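Local coordinates for protein UL37 (Suid herpesvirus 1, PDB 4K70) that is an inner tegument protein with an essential role in control of viral trafficking, to which its N-terminal half, crystallised here, probably contributes, at residues R449-A454 with A461-R466; F214-A219 with G272-R277; T374-G379 with K421-V426; W190-A195 with S332-V337. One frame throughout, in Å; residues are numbered along the deposited sequence.

Contact 1. Residues R449-A454 with A461-R466; sequences REVAAA and AHSAAR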
loop_
_atom_site.group_PDB
_atom_site.type_symbol
_atom_site.label_atom_id
_atom_site.label_comp_id
_atom_site.label_asym_id
_atom_site.label_seq_id
_atom_site.Cartn_x
_atom_site.Cartn_y
_atom_site.Cartn_z
ATOM N N ARG A 449 19.016 -23.105 -11.761
ATOM C CA ARG A 449 20.448 -23.334 -11.596
ATOM C C ARG A 449 20.684 -24.484 -10.618
ATOM O O ARG A 449 21.595 -25.292 -10.794
ATOM C CB ARG A 449 21.166 -22.073 -11.103
ATOM C CG ARG A 449 21.277 -20.940 -12.149
ATOM C CD ARG A 449 22.303 -19.900 -11.712
ATOM N NE ARG A 449 21.880 -19.145 -10.528
ATOM C CZ ARG A 449 21.166 -18.024 -10.578
ATOM N NH1 ARG A 449 20.788 -17.530 -11.749
ATOM N NH2 ARG A 449 20.828 -17.395 -9.463
ATOM N N GLU A 450 19.857 -24.561 -9.582
ATOM C CA GLU A 450 19.988 -25.649 -8.619
ATOM C C GLU A 450 19.497 -26.956 -9.228
ATOM O O GLU A 450 20.065 -28.023 -8.971
ATOM C CB GLU A 450 19.247 -25.331 -7.317
ATOM C CG GLU A 450 19.776 -24.099 -6.612
ATOM C CD GLU A 450 21.274 -24.165 -6.352
ATOM O OE1 GLU A 450 21.905 -25.208 -6.655
ATOM O OE2 GLU A 450 21.824 -23.168 -5.831
ATOM N N VAL A 451 18.447 -26.868 -10.040
ATOM C CA VAL A 451 17.955 -28.033 -10.757
ATOM C C VAL A 451 19.026 -28.540 -11.726
ATOM O O VAL A 451 19.297 -29.739 -11.793
ATOM C CB VAL A 451 16.665 -27.731 -11.515
ATOM C CG1 VAL A 451 16.273 -28.913 -12.382
ATOM C CG2 VAL A 451 15.544 -27.401 -10.535
ATOM N N ALA A 452 19.647 -27.619 -12.457
ATOM C CA ALA A 452 20.703 -27.983 -13.398
ATOM C C ALA A 452 21.925 -28.571 -12.692
ATOM O O ALA A 452 22.609 -29.426 -13.249
ATOM C CB ALA A 452 21.098 -26.792 -14.249
ATOM N N ALA A 453 22.195 -28.127 -11.467
ATOM C CA ALA A 453 23.291 -28.694 -10.680
ATOM C C ALA A 453 22.994 -30.134 -10.271
ATOM O O ALA A 453 23.867 -30.999 -10.317
ATOM C CB ALA A 453 23.569 -27.846 -9.450
ATOM N N ALA A 454 21.759 -30.384 -9.861
ATOM C CA ALA A 454 21.346 -31.728 -9.468
ATOM C C ALA A 454 21.291 -32.644 -10.687
ATOM O O ALA A 454 21.562 -33.842 -10.590
ATOM C CB ALA A 454 19.994 -31.684 -8.775
ATOM N N ALA A 461 20.607 -34.399 -18.564
ATOM C CA ALA A 461 20.486 -33.075 -19.167
ATOM C C ALA A 461 19.040 -32.590 -19.064
ATOM O O ALA A 461 18.711 -31.470 -19.464
ATOM C CB ALA A 461 20.941 -33.100 -20.617
ATOM N N HIS A 462 18.179 -33.449 -18.530
ATOM C CA HIS A 462 16.784 -33.092 -18.300
ATOM C C HIS A 462 16.168 -33.971 -17.222
ATOM O O HIS A 462 16.450 -35.167 -17.135
ATOM C CB HIS A 462 15.970 -33.206 -19.584
ATOM C CG HIS A 462 14.549 -32.764 -19.431
ATOM N ND1 HIS A 462 14.204 -31.556 -18.865
ATOM C CD2 HIS A 462 13.386 -33.370 -19.766
ATOM C CE1 HIS A 462 12.888 -31.434 -18.861
ATOM N NE2 HIS A 462 12.367 -32.522 -19.403
ATOM N N SER A 463 15.326 -33.366 -16.398
ATOM C CA SER A 463 14.709 -34.084 -15.300
ATOM C C SER A 463 13.219 -33.805 -15.237
ATOM O O SER A 463 12.740 -32.806 -15.769
ATOM C CB SER A 463 15.379 -33.703 -13.976
ATOM O OG SER A 463 15.352 -32.300 -13.772
ATOM N N ALA A 464 12.487 -34.711 -14.604
ATOM C CA ALA A 464 11.077 -34.491 -14.318
ATOM C C ALA A 464 10.960 -33.336 -13.328
ATOM O O ALA A 464 9.984 -32.589 -13.341
ATOM C CB ALA A 464 10.454 -35.749 -13.738
ATOM N N ALA A 465 11.970 -33.207 -12.473
ATOM C CA ALA A 465 12.051 -32.114 -11.516
ATOM C C ALA A 465 11.977 -30.778 -12.241
ATOM O O ALA A 465 11.209 -29.902 -11.863
ATOM C CB ALA A 465 13.335 -32.214 -10.712
ATOM N N ARG A 466 12.773 -30.642 -13.296
ATOM C CA ARG A 466 12.767 -29.441 -14.119
ATOM C C ARG A 466 11.377 -29.133 -14.675
ATOM O O ARG A 466 10.949 -27.982 -14.700
ATOM C CB ARG A 466 13.769 -29.575 -15.265
ATOM C CG ARG A 466 13.745 -28.404 -16.230
ATOM C CD ARG A 466 14.920 -28.460 -17.188
ATOM N NE ARG A 466 16.205 -28.382 -16.494
ATOM C CZ ARG A 466 16.933 -27.275 -16.382
ATOM N NH1 ARG A 466 16.513 -26.141 -16.926
ATOM N NH2 ARG A 466 18.090 -27.302 -15.737
#
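The turn of an alpha-alpha hairpin brings V451 on helix 438-458 against S463 and R466, where the chain doubles back into helix 464-481. The CG1 branch of V451 fits into the start of the second helix. It lies 3.8 Å from S463 OG and 3.9 Å from R466 CB, the valine and arginine side chains crossing at a slant. R466 then reaches over to the next residue of the first helix. Its CG is anti to the backbone N (chi1 176°) and the chain bends at chi3 (-62°), which brings the guanidinium up against A452, with R466 NH2 3.4 Å from A452 CB and the methyl at the edge of the flat group, near its plane. E455, one turn further along helix 438-458, ties these pieces together: it pairs with R466 NE in a salt bridge and is hydrogen-bonded to S463 OG. Helices 63-78 and 20-32 pack against the same hairpin, E64 OE2 accepting from A465 N. S463 is the N-cap of the second helix, its OG taking the hydrogen of R466 N at 3.1 Å with an N-H...O angle of 154°.

Contact 2. Residues F214-A219 with G272-R277; sequences FALTIA and GDAYVR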
loop_
_atom_site.group_PDB
_atom_site.type_symbol
_atom_site.label_atom_id
_atom_site.label_comp_id
_atom_site.label_asym_id
_atom_site.label_seq_id
_atom_site.Cartn_x
_atom_site.Cartn_y
_atom_site.Cartn_z
ATOM N N PHE A 214 -7.130 24.342 7.215
ATOM C CA PHE A 214 -6.284 23.161 7.156
ATOM C C PHE A 214 -6.292 22.390 8.479
ATOM O O PHE A 214 -6.380 21.169 8.478
ATOM C CB PHE A 214 -4.846 23.510 6.743
ATOM C CG PHE A 214 -4.619 23.466 5.258
ATOM C CD1 PHE A 214 -4.598 22.251 4.584
ATOM C CD2 PHE A 214 -4.436 24.637 4.534
ATOM C CE1 PHE A 214 -4.401 22.206 3.209
ATOM C CE2 PHE A 214 -4.222 24.600 3.161
ATOM C CZ PHE A 214 -4.209 23.380 2.498
ATOM N N ALA A 215 -6.209 23.107 9.595
ATOM C CA ALA A 215 -6.266 22.475 10.919
ATOM C C ALA A 215 -7.547 21.674 11.081
ATOM O O ALA A 215 -7.528 20.566 11.622
ATOM C CB ALA A 215 -6.154 23.515 12.026
ATOM N N LEU A 216 -8.657 22.233 10.603
ATOM C CA LEU A 216 -9.932 21.534 10.663
ATOM C C LEU A 216 -9.930 20.283 9.809
ATOM O O LEU A 216 -10.448 19.250 10.231
ATOM C CB LEU A 216 -11.092 22.446 10.269
ATOM C CG LEU A 216 -11.333 23.601 11.243
ATOM C CD1 LEU A 216 -12.594 24.395 10.857
ATOM C CD2 LEU A 216 -11.431 23.058 12.660
ATOM N N THR A 217 -9.354 20.352 8.613
ATOM C CA THR A 217 -9.255 19.135 7.800
ATOM C C THR A 217 -8.463 18.044 8.539
ATOM O O THR A 217 -8.785 16.855 8.448
ATOM C CB THR A 217 -8.643 19.375 6.393
ATOM O OG1 THR A 217 -7.236 19.647 6.505
ATOM C CG2 THR A 217 -9.359 20.525 5.653
ATOM N N ILE A 218 -7.440 18.455 9.279
ATOM C CA ILE A 218 -6.607 17.500 10.007
ATOM C C ILE A 218 -7.398 16.899 11.175
ATOM O O ILE A 218 -7.380 15.684 11.403
ATOM C CB ILE A 218 -5.321 18.156 10.531
ATOM C CG1 ILE A 218 -4.411 18.540 9.359
ATOM C CG2 ILE A 218 -4.576 17.205 11.482
ATOM C CD1 ILE A 218 -3.323 19.544 9.729
ATOM N N ALA A 219 -8.095 17.751 11.911
ATOM C CA ALA A 219 -8.904 17.278 13.030
ATOM C C ALA A 219 -9.918 16.259 12.527
ATOM O O ALA A 219 -10.093 15.198 13.129
ATOM C CB ALA A 219 -9.594 18.444 13.726
ATOM N N GLY A 272 -13.293 28.958 18.996
ATOM C CA GLY A 272 -11.843 28.877 18.964
ATOM C C GLY A 272 -11.358 27.477 19.298
ATOM O O GLY A 272 -10.254 27.297 19.816
ATOM N N ASP A 273 -12.179 26.480 18.982
ATOM C CA ASP A 273 -11.912 25.099 19.371
ATOM C C ASP A 273 -12.178 24.160 18.208
ATOM O O ASP A 273 -13.319 24.015 17.789
ATOM C CB ASP A 273 -12.817 24.712 20.546
ATOM C CG ASP A 273 -12.448 23.369 21.160
ATOM O OD1 ASP A 273 -11.617 22.639 20.572
ATOM O OD2 ASP A 273 -13.000 23.040 22.233
ATOM N N ALA A 274 -11.133 23.505 17.706
ATOM C CA ALA A 274 -11.262 22.665 16.517
ATOM C C ALA A 274 -12.187 21.457 16.701
ATOM O O ALA A 274 -12.685 20.899 15.719
ATOM C CB ALA A 274 -9.882 22.216 16.022
ATOM N N TYR A 275 -12.420 21.052 17.948
ATOM C CA TYR A 275 -13.206 19.846 18.223
ATOM C C TYR A 275 -14.690 20.104 18.464
ATOM O O TYR A 275 -15.475 19.168 18.632
ATOM C CB TYR A 275 -12.587 19.054 19.378
ATOM C CG TYR A 275 -11.251 18.470 19.004
ATOM C CD1 TYR A 275 -11.171 17.268 18.310
ATOM C CD2 TYR A 275 -10.069 19.126 19.315
ATOM C CE1 TYR A 275 -9.950 16.723 17.953
ATOM C CE2 TYR A 275 -8.839 18.588 18.959
ATOM C CZ TYR A 275 -8.790 17.387 18.277
ATOM O OH TYR A 275 -7.582 16.839 17.922
ATOM N N VAL A 276 -15.067 21.376 18.481
ATOM C CA VAL A 276 -16.467 21.766 18.479
ATOM C C VAL A 276 -16.965 21.741 17.037
ATOM O O VAL A 276 -16.406 22.416 16.165
ATOM C CB VAL A 276 -16.651 23.177 19.052
ATOM C CG1 VAL A 276 -18.124 23.547 19.083
ATOM C CG2 VAL A 276 -16.054 23.262 20.437
ATOM N N ARG A 277 -18.009 20.958 16.786
ATOM C CA ARG A 277 -18.477 20.724 15.427
ATOM C C ARG A 277 -19.959 21.031 15.246
ATOM O O ARG A 277 -20.476 20.928 14.135
ATOM C CB ARG A 277 -18.199 19.273 15.011
ATOM C CG ARG A 277 -16.725 18.918 14.887
ATOM C CD ARG A 277 -16.548 17.562 14.202
ATOM N NE ARG A 277 -15.148 17.249 13.925
ATOM C CZ ARG A 277 -14.326 16.673 14.796
ATOM N NH1 ARG A 277 -14.764 16.356 16.009
ATOM N NH2 ARG A 277 -13.066 16.421 14.463
#
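L216 and A219, one turn apart on helix 208-223, meet A274, inside a type I beta turn, and R277, the residue just after that turn, in the loop that follows helix 260-271, a helix-on-loop contact inside this all-alpha protein. The apolar part centres on A274, whose CB points at the helix. L216 CD2 lies 3.8 Å from A274 CB and 3.9 Å from A274 CA. The methyl of A219 comes beside the same alanine, CB to CB 4.4 Å, and the hydrocarbon patch is continued by F235 of helix 229-240, which touches both L216 and A274.

The polar part belongs to R277. Its chain is extended from CG to NE (chi3 174°) and carries the guanidinium alongside the last turn of helix 208-223. There R277 NH2 stands 4.1 Å from A219 CB and 3.5 Å from A219 O, which lies at the edge of the group, near its plane. The firmer grip comes from just beyond the segment: D220 forms a salt bridge with NE, and H224 O accepts a hydrogen bond from NH2, two bonds that probably limit the rotation of the guanidinium.

Within the loop, two local bonds define the turn, which runs from D273 to V276. One joins V276 N to D273 O at 3.2 Å. D273 OD2 forms a salt bridge with R232 NH2, while D273 OD1 closes an Asx turn, accepting from Y275 N at 3.2 Å, nearly straight (169°), the donor sitting 56° out of the carboxylate plane.

Contact 3. Residues T374-G379 with K421-V426; sequences TAVVGG and KGVEHV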
loop_
_atom_site.group_PDB
_atom_site.type_symbol
_atom_site.label_atom_id
_atom_site.label_comp_id
_atom_site.label_asym_id
_atom_site.label_seq_id
_atom_site.Cartn_x
_atom_site.Cartn_y
_atom_site.Cartn_z
ATOM N N THR A 374 -9.892 17.856 -10.969
ATOM C CA THR A 374 -9.019 17.724 -9.812
ATOM C C THR A 374 -9.673 16.883 -8.715
ATOM O O THR A 374 -9.020 16.041 -8.083
ATOM C CB THR A 374 -8.619 19.108 -9.260
ATOM O OG1 THR A 374 -8.016 19.879 -10.303
ATOM C CG2 THR A 374 -7.619 18.965 -8.098
ATOM N N ALA A 375 -10.972 17.090 -8.501
ATOM C CA ALA A 375 -11.672 16.395 -7.429
ATOM C C ALA A 375 -11.929 14.936 -7.779
ATOM O O ALA A 375 -11.802 14.053 -6.924
ATOM C CB ALA A 375 -12.981 17.102 -7.078
ATOM N N VAL A 376 -12.274 14.663 -9.033
ATOM C CA VAL A 376 -12.466 13.267 -9.450
ATOM C C VAL A 376 -11.162 12.443 -9.384
ATOM O O VAL A 376 -11.114 11.355 -8.803
ATOM C CB VAL A 376 -13.045 13.179 -10.870
ATOM C CG1 VAL A 376 -13.003 11.752 -11.359
ATOM C CG2 VAL A 376 -14.477 13.725 -10.907
ATOM N N VAL A 377 -10.102 12.952 -9.999
ATOM C CA VAL A 377 -8.817 12.254 -9.945
ATOM C C VAL A 377 -8.323 12.150 -8.493
ATOM O O VAL A 377 -7.787 11.118 -8.068
ATOM C CB VAL A 377 -7.782 12.964 -10.817
ATOM C CG1 VAL A 377 -6.372 12.393 -10.557
ATOM C CG2 VAL A 377 -8.161 12.826 -12.286
ATOM N N GLY A 378 -8.533 13.221 -7.730
ATOM C CA GLY A 378 -8.100 13.281 -6.350
ATOM C C GLY A 378 -8.748 12.213 -5.481
ATOM O O GLY A 378 -8.084 11.593 -4.639
ATOM N N GLY A 379 -10.049 12.006 -5.665
ATOM C CA GLY A 379 -10.770 11.020 -4.880
ATOM C C GLY A 379 -10.233 9.635 -5.170
ATOM O O GLY A 379 -10.138 8.777 -4.291
ATOM N N LYS A 421 -11.629 7.609 -21.574
ATOM C CA LYS A 421 -10.730 6.990 -20.588
ATOM C C LYS A 421 -9.810 8.000 -19.904
ATOM O O LYS A 421 -8.805 7.617 -19.286
ATOM C CB LYS A 421 -9.878 5.890 -21.242
ATOM C CG LYS A 421 -10.685 4.791 -21.914
ATOM C CD LYS A 421 -11.279 3.849 -20.891
ATOM C CE LYS A 421 -12.754 3.599 -21.163
ATOM N NZ LYS A 421 -13.106 2.157 -20.983
ATOM N N GLY A 422 -10.147 9.282 -20.011
ATOM C CA GLY A 422 -9.296 10.341 -19.483
ATOM C C GLY A 422 -9.000 10.277 -17.985
ATOM O O GLY A 422 -7.919 10.665 -17.548
ATOM N N VAL A 423 -9.950 9.812 -17.182
ATOM C CA VAL A 423 -9.711 9.686 -15.742
ATOM C C VAL A 423 -8.683 8.609 -15.469
ATOM O O VAL A 423 -7.729 8.815 -14.703
ATOM C CB VAL A 423 -10.995 9.345 -14.967
ATOM C CG1 VAL A 423 -10.666 9.123 -13.477
ATOM C CG2 VAL A 423 -12.008 10.448 -15.141
ATOM N N GLU A 424 -8.865 7.450 -16.094
ATOM C CA GLU A 424 -7.912 6.366 -15.911
ATOM C C GLU A 424 -6.537 6.757 -16.459
ATOM O O GLU A 424 -5.500 6.365 -15.917
ATOM C CB GLU A 424 -8.393 5.089 -16.599
ATOM C CG GLU A 424 -7.436 3.916 -16.366
ATOM C CD GLU A 424 -7.943 2.588 -16.908
ATOM O OE1 GLU A 424 -9.010 2.566 -17.559
ATOM O OE2 GLU A 424 -7.258 1.567 -16.682
ATOM N N HIS A 425 -6.527 7.543 -17.531
ATOM C CA HIS A 425 -5.262 7.906 -18.166
ATOM C C HIS A 425 -4.471 8.844 -17.283
ATOM O O HIS A 425 -3.254 8.805 -17.290
ATOM C CB HIS A 425 -5.499 8.536 -19.551
ATOM C CG HIS A 425 -5.887 7.538 -20.597
ATOM N ND1 HIS A 425 -6.105 7.881 -21.914
ATOM C CD2 HIS A 425 -6.102 6.204 -20.514
ATOM C CE1 HIS A 425 -6.422 6.797 -22.600
ATOM N NE2 HIS A 425 -6.432 5.767 -21.773
ATOM N N VAL A 426 -5.153 9.681 -16.502
ATOM C CA VAL A 426 -4.434 10.528 -15.551
ATOM C C VAL A 426 -4.014 9.722 -14.320
ATOM O O VAL A 426 -2.861 9.804 -13.851
ATOM C CB VAL A 426 -5.265 11.746 -15.116
ATOM C CG1 VAL A 426 -4.515 12.559 -14.050
ATOM C CG2 VAL A 426 -5.600 12.603 -16.320
#
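This is apolar helix-to-helix packing made by four valines, V376 and V377 on helix 366-385 with V423 and V426 on the first turns of helix 422-431, largely buried within the helical body of the protein, V426 being the more exposed of the four. The valines work in two pairs. In the first, V376 CG1 is set 4.1 Å from both V423 CG1 and V423 CG2, so a single methyl faces the fork of the opposite side chain. In the second the roles are turned round: V426 CG1 rests between the two branches of V377, 4.0 Å from V377 CG1 and 4.1 Å from V377 CG2. Within each pair the side chains cross at about a right angle. All four share one rotamer, as for V376, whose CG1 is trans to its amide nitrogen (chi1 170°), and V376 CG1 and V426 CG1 are the methyls that enter the forks. The backbones come nearest at V377 and V423, whose CA atoms are 6.4 Å apart.

Neighbouring helices and a loop close the sides. W324 and V327 of helix 321-329 touch V377, Y409 touches V376, and T413 and L418 from a loop touch V423. Further along helix 366-385 lies R383, part of a calcium site, its side chain about 8 Å from that of V423 at nearest atoms. The whole is apolar helix-helix packing in the all-alpha fold of this N-terminal half of UL37.

Contact 4. Residues W190-A195 with S332-V337; sequences WALPLA and SPLQVV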
loop_
_atom_site.group_PDB
_atom_site.type_symbol
_atom_site.label_atom_id
_atom_site.label_comp_id
_atom_site.label_asym_id
_atom_site.label_seq_id
_atom_site.Cartn_x
_atom_site.Cartn_y
_atom_site.Cartn_z
ATOM N N TRP A 190 -0.888 6.148 5.018
ATOM C CA TRP A 190 -1.939 7.030 5.509
ATOM C C TRP A 190 -1.368 8.347 6.036
ATOM O O TRP A 190 -2.047 9.371 6.032
ATOM C CB TRP A 190 -2.732 6.327 6.616
ATOM C CG TRP A 190 -1.870 6.035 7.779
ATOM C CD1 TRP A 190 -1.116 4.921 7.973
ATOM C CD2 TRP A 190 -1.615 6.897 8.893
ATOM N NE1 TRP A 190 -0.417 5.025 9.151
ATOM C CE2 TRP A 190 -0.703 6.233 9.733
ATOM C CE3 TRP A 190 -2.075 8.167 9.262
ATOM C CZ2 TRP A 190 -0.238 6.791 10.926
ATOM C CZ3 TRP A 190 -1.611 8.721 10.448
ATOM C CH2 TRP A 190 -0.702 8.033 11.263
ATOM N N ALA A 191 -0.108 8.322 6.458
ATOM C CA ALA A 191 0.494 9.466 7.140
ATOM C C ALA A 191 0.871 10.616 6.206
ATOM O O ALA A 191 1.026 11.760 6.651
ATOM C CB ALA A 191 1.707 9.016 7.938
ATOM N N LEU A 192 1.043 10.319 4.918
ATOM C CA LEU A 192 1.503 11.338 3.968
ATOM C C LEU A 192 0.560 12.562 3.886
ATOM O O LEU A 192 1.001 13.698 4.058
ATOM C CB LEU A 192 1.760 10.719 2.590
ATOM C CG LEU A 192 2.079 11.696 1.448
ATOM C CD1 LEU A 192 3.335 12.497 1.754
ATOM C CD2 LEU A 192 2.199 10.947 0.124
ATOM N N PRO A 193 -0.740 12.335 3.643
ATOM C CA PRO A 193 -1.712 13.441 3.586
ATOM C C PRO A 193 -1.789 14.231 4.894
ATOM O O PRO A 193 -2.047 15.436 4.883
ATOM C CB PRO A 193 -3.050 12.728 3.371
ATOM C CG PRO A 193 -2.706 11.423 2.772
ATOM C CD PRO A 193 -1.337 11.047 3.263
ATOM N N LEU A 194 -1.596 13.546 6.018
ATOM C CA LEU A 194 -1.568 14.210 7.314
ATOM C C LEU A 194 -0.348 15.120 7.419
ATOM O O LEU A 194 -0.475 16.285 7.790
ATOM C CB LEU A 194 -1.584 13.181 8.468
ATOM C CG LEU A 194 -1.261 13.744 9.850
ATOM C CD1 LEU A 194 -2.229 14.851 10.219
ATOM C CD2 LEU A 194 -1.268 12.641 10.927
ATOM N N ALA A 195 0.834 14.581 7.112
ATOM C CA ALA A 195 2.070 15.370 7.107
ATOM C C ALA A 195 1.975 16.577 6.161
ATOM O O ALA A 195 2.402 17.690 6.494
ATOM C CB ALA A 195 3.261 14.496 6.712
ATOM N N SER A 332 4.194 10.442 -9.914
ATOM C CA SER A 332 4.401 9.565 -8.761
ATOM C C SER A 332 3.355 9.904 -7.737
ATOM O O SER A 332 2.746 10.959 -7.823
ATOM C CB SER A 332 5.793 9.768 -8.152
ATOM O OG SER A 332 5.904 11.043 -7.529
ATOM N N PRO A 333 3.150 9.007 -6.762
ATOM C CA PRO A 333 2.211 9.227 -5.661
ATOM C C PRO A 333 2.558 10.471 -4.877
ATOM O O PRO A 333 1.649 11.216 -4.540
ATOM C CB PRO A 333 2.415 8.000 -4.770
ATOM C CG PRO A 333 2.954 6.953 -5.692
ATOM C CD PRO A 333 3.731 7.651 -6.747
ATOM N N LEU A 334 3.834 10.696 -4.576
ATOM C CA LEU A 334 4.185 11.841 -3.741
ATOM C C LEU A 334 3.803 13.123 -4.457
ATOM O O LEU A 334 3.182 14.009 -3.883
ATOM C CB LEU A 334 5.677 11.862 -3.393
ATOM C CG LEU A 334 6.109 13.145 -2.674
ATOM C CD1 LEU A 334 5.255 13.423 -1.427
ATOM C CD2 LEU A 334 7.580 13.109 -2.308
ATOM N N GLN A 335 4.175 13.212 -5.727
ATOM C CA GLN A 335 3.907 14.411 -6.505
ATOM C C GLN A 335 2.426 14.769 -6.546
ATOM O O GLN A 335 2.049 15.920 -6.315
ATOM C CB GLN A 335 4.456 14.239 -7.924
ATOM C CG GLN A 335 5.986 14.191 -7.961
ATOM C CD GLN A 335 6.540 13.840 -9.336
ATOM O OE1 GLN A 335 5.837 13.912 -10.338
ATOM N NE2 GLN A 335 7.809 13.445 -9.381
ATOM N N VAL A 336 1.583 13.789 -6.839
ATOM C CA VAL A 336 0.178 14.093 -7.040
ATOM C C VAL A 336 -0.494 14.390 -5.691
ATOM O O VAL A 336 -1.274 15.330 -5.585
ATOM C CB VAL A 336 -0.568 12.982 -7.835
ATOM C CG1 VAL A 336 -0.607 11.673 -7.046
ATOM C CG2 VAL A 336 -2.003 13.439 -8.183
ATOM N N VAL A 337 -0.170 13.614 -4.658
ATOM C CA VAL A 337 -0.747 13.861 -3.338
ATOM C C VAL A 337 -0.291 15.198 -2.767
ATOM O O VAL A 337 -1.066 15.899 -2.134
ATOM C CB VAL A 337 -0.414 12.733 -2.351
ATOM C CG1 VAL A 337 -1.033 13.041 -0.997
ATOM C CG2 VAL A 337 -0.917 11.411 -2.899
#
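L192 sends its side chain across to L334 and V337, bridging helix 191-201 and helix 333-342. At CB the leucine already points toward the partner helix, but this carbon makes no close contact itself. CG, placed trans to the amide nitrogen (chi1 173°), is the first atom to arrive, 4.2 Å from V337 CG1. There the chain forks. CD1 goes to L334, methyl to methyl, L192 CD1 being 3.8 Å from L334 CD1, and these two leucines cross at about a right angle. CD2 takes the other branch to V337, 4.0 Å from V337 CG1 and the same from V337 CB, so L192 and V337 meet tip to tip.

The two helices, joined from far apart in the chain, run at 42° to one another, and the axes of the short segments 191-195 and 333-337 come within 11.0 Å. This is side-by-side packing in an all-alpha fold, and L192 meets L334 and V337 between the axes. P193 adds its ring at the side, P193 CG lying 4.4 Å from V337 CG1. Around these side chains V153 and P156 touch both L192 and L334, while helix 366-385 covers another flank with L385 on P193 and V337, and V381 on V337. A bound sodium ion lies about 7 Å from the P193 side chain at nearest atoms. At the start of helix 333-342, S332 is the N-cap, its OG accepting a weak hydrogen bond from Q335 N at 3.3 Å.

Overall arrangement
Contacts 2 and 3 are buried, contacts 1 and 4 only partly so, although contact 4 is the nearest to the centre of the chain and contact 1 the furthest. Contacts 2 and 4 join directly, I218 CG2 resting 3.6 Å from L194 CD1 between consecutive helices. Helix 366-385 gives contact 3 its first segment and also flanks contact 4; the centres of these two are about 16 Å apart. Contact 1 stands alone, some 47 Å from contact 4 between centres, on the other side of the chain's centre from contact 2. Contacts 3 and 4 are purely apolar across their segments, whereas contacts 1 and 2 each add an arginine secured by a carboxylate next to the contact.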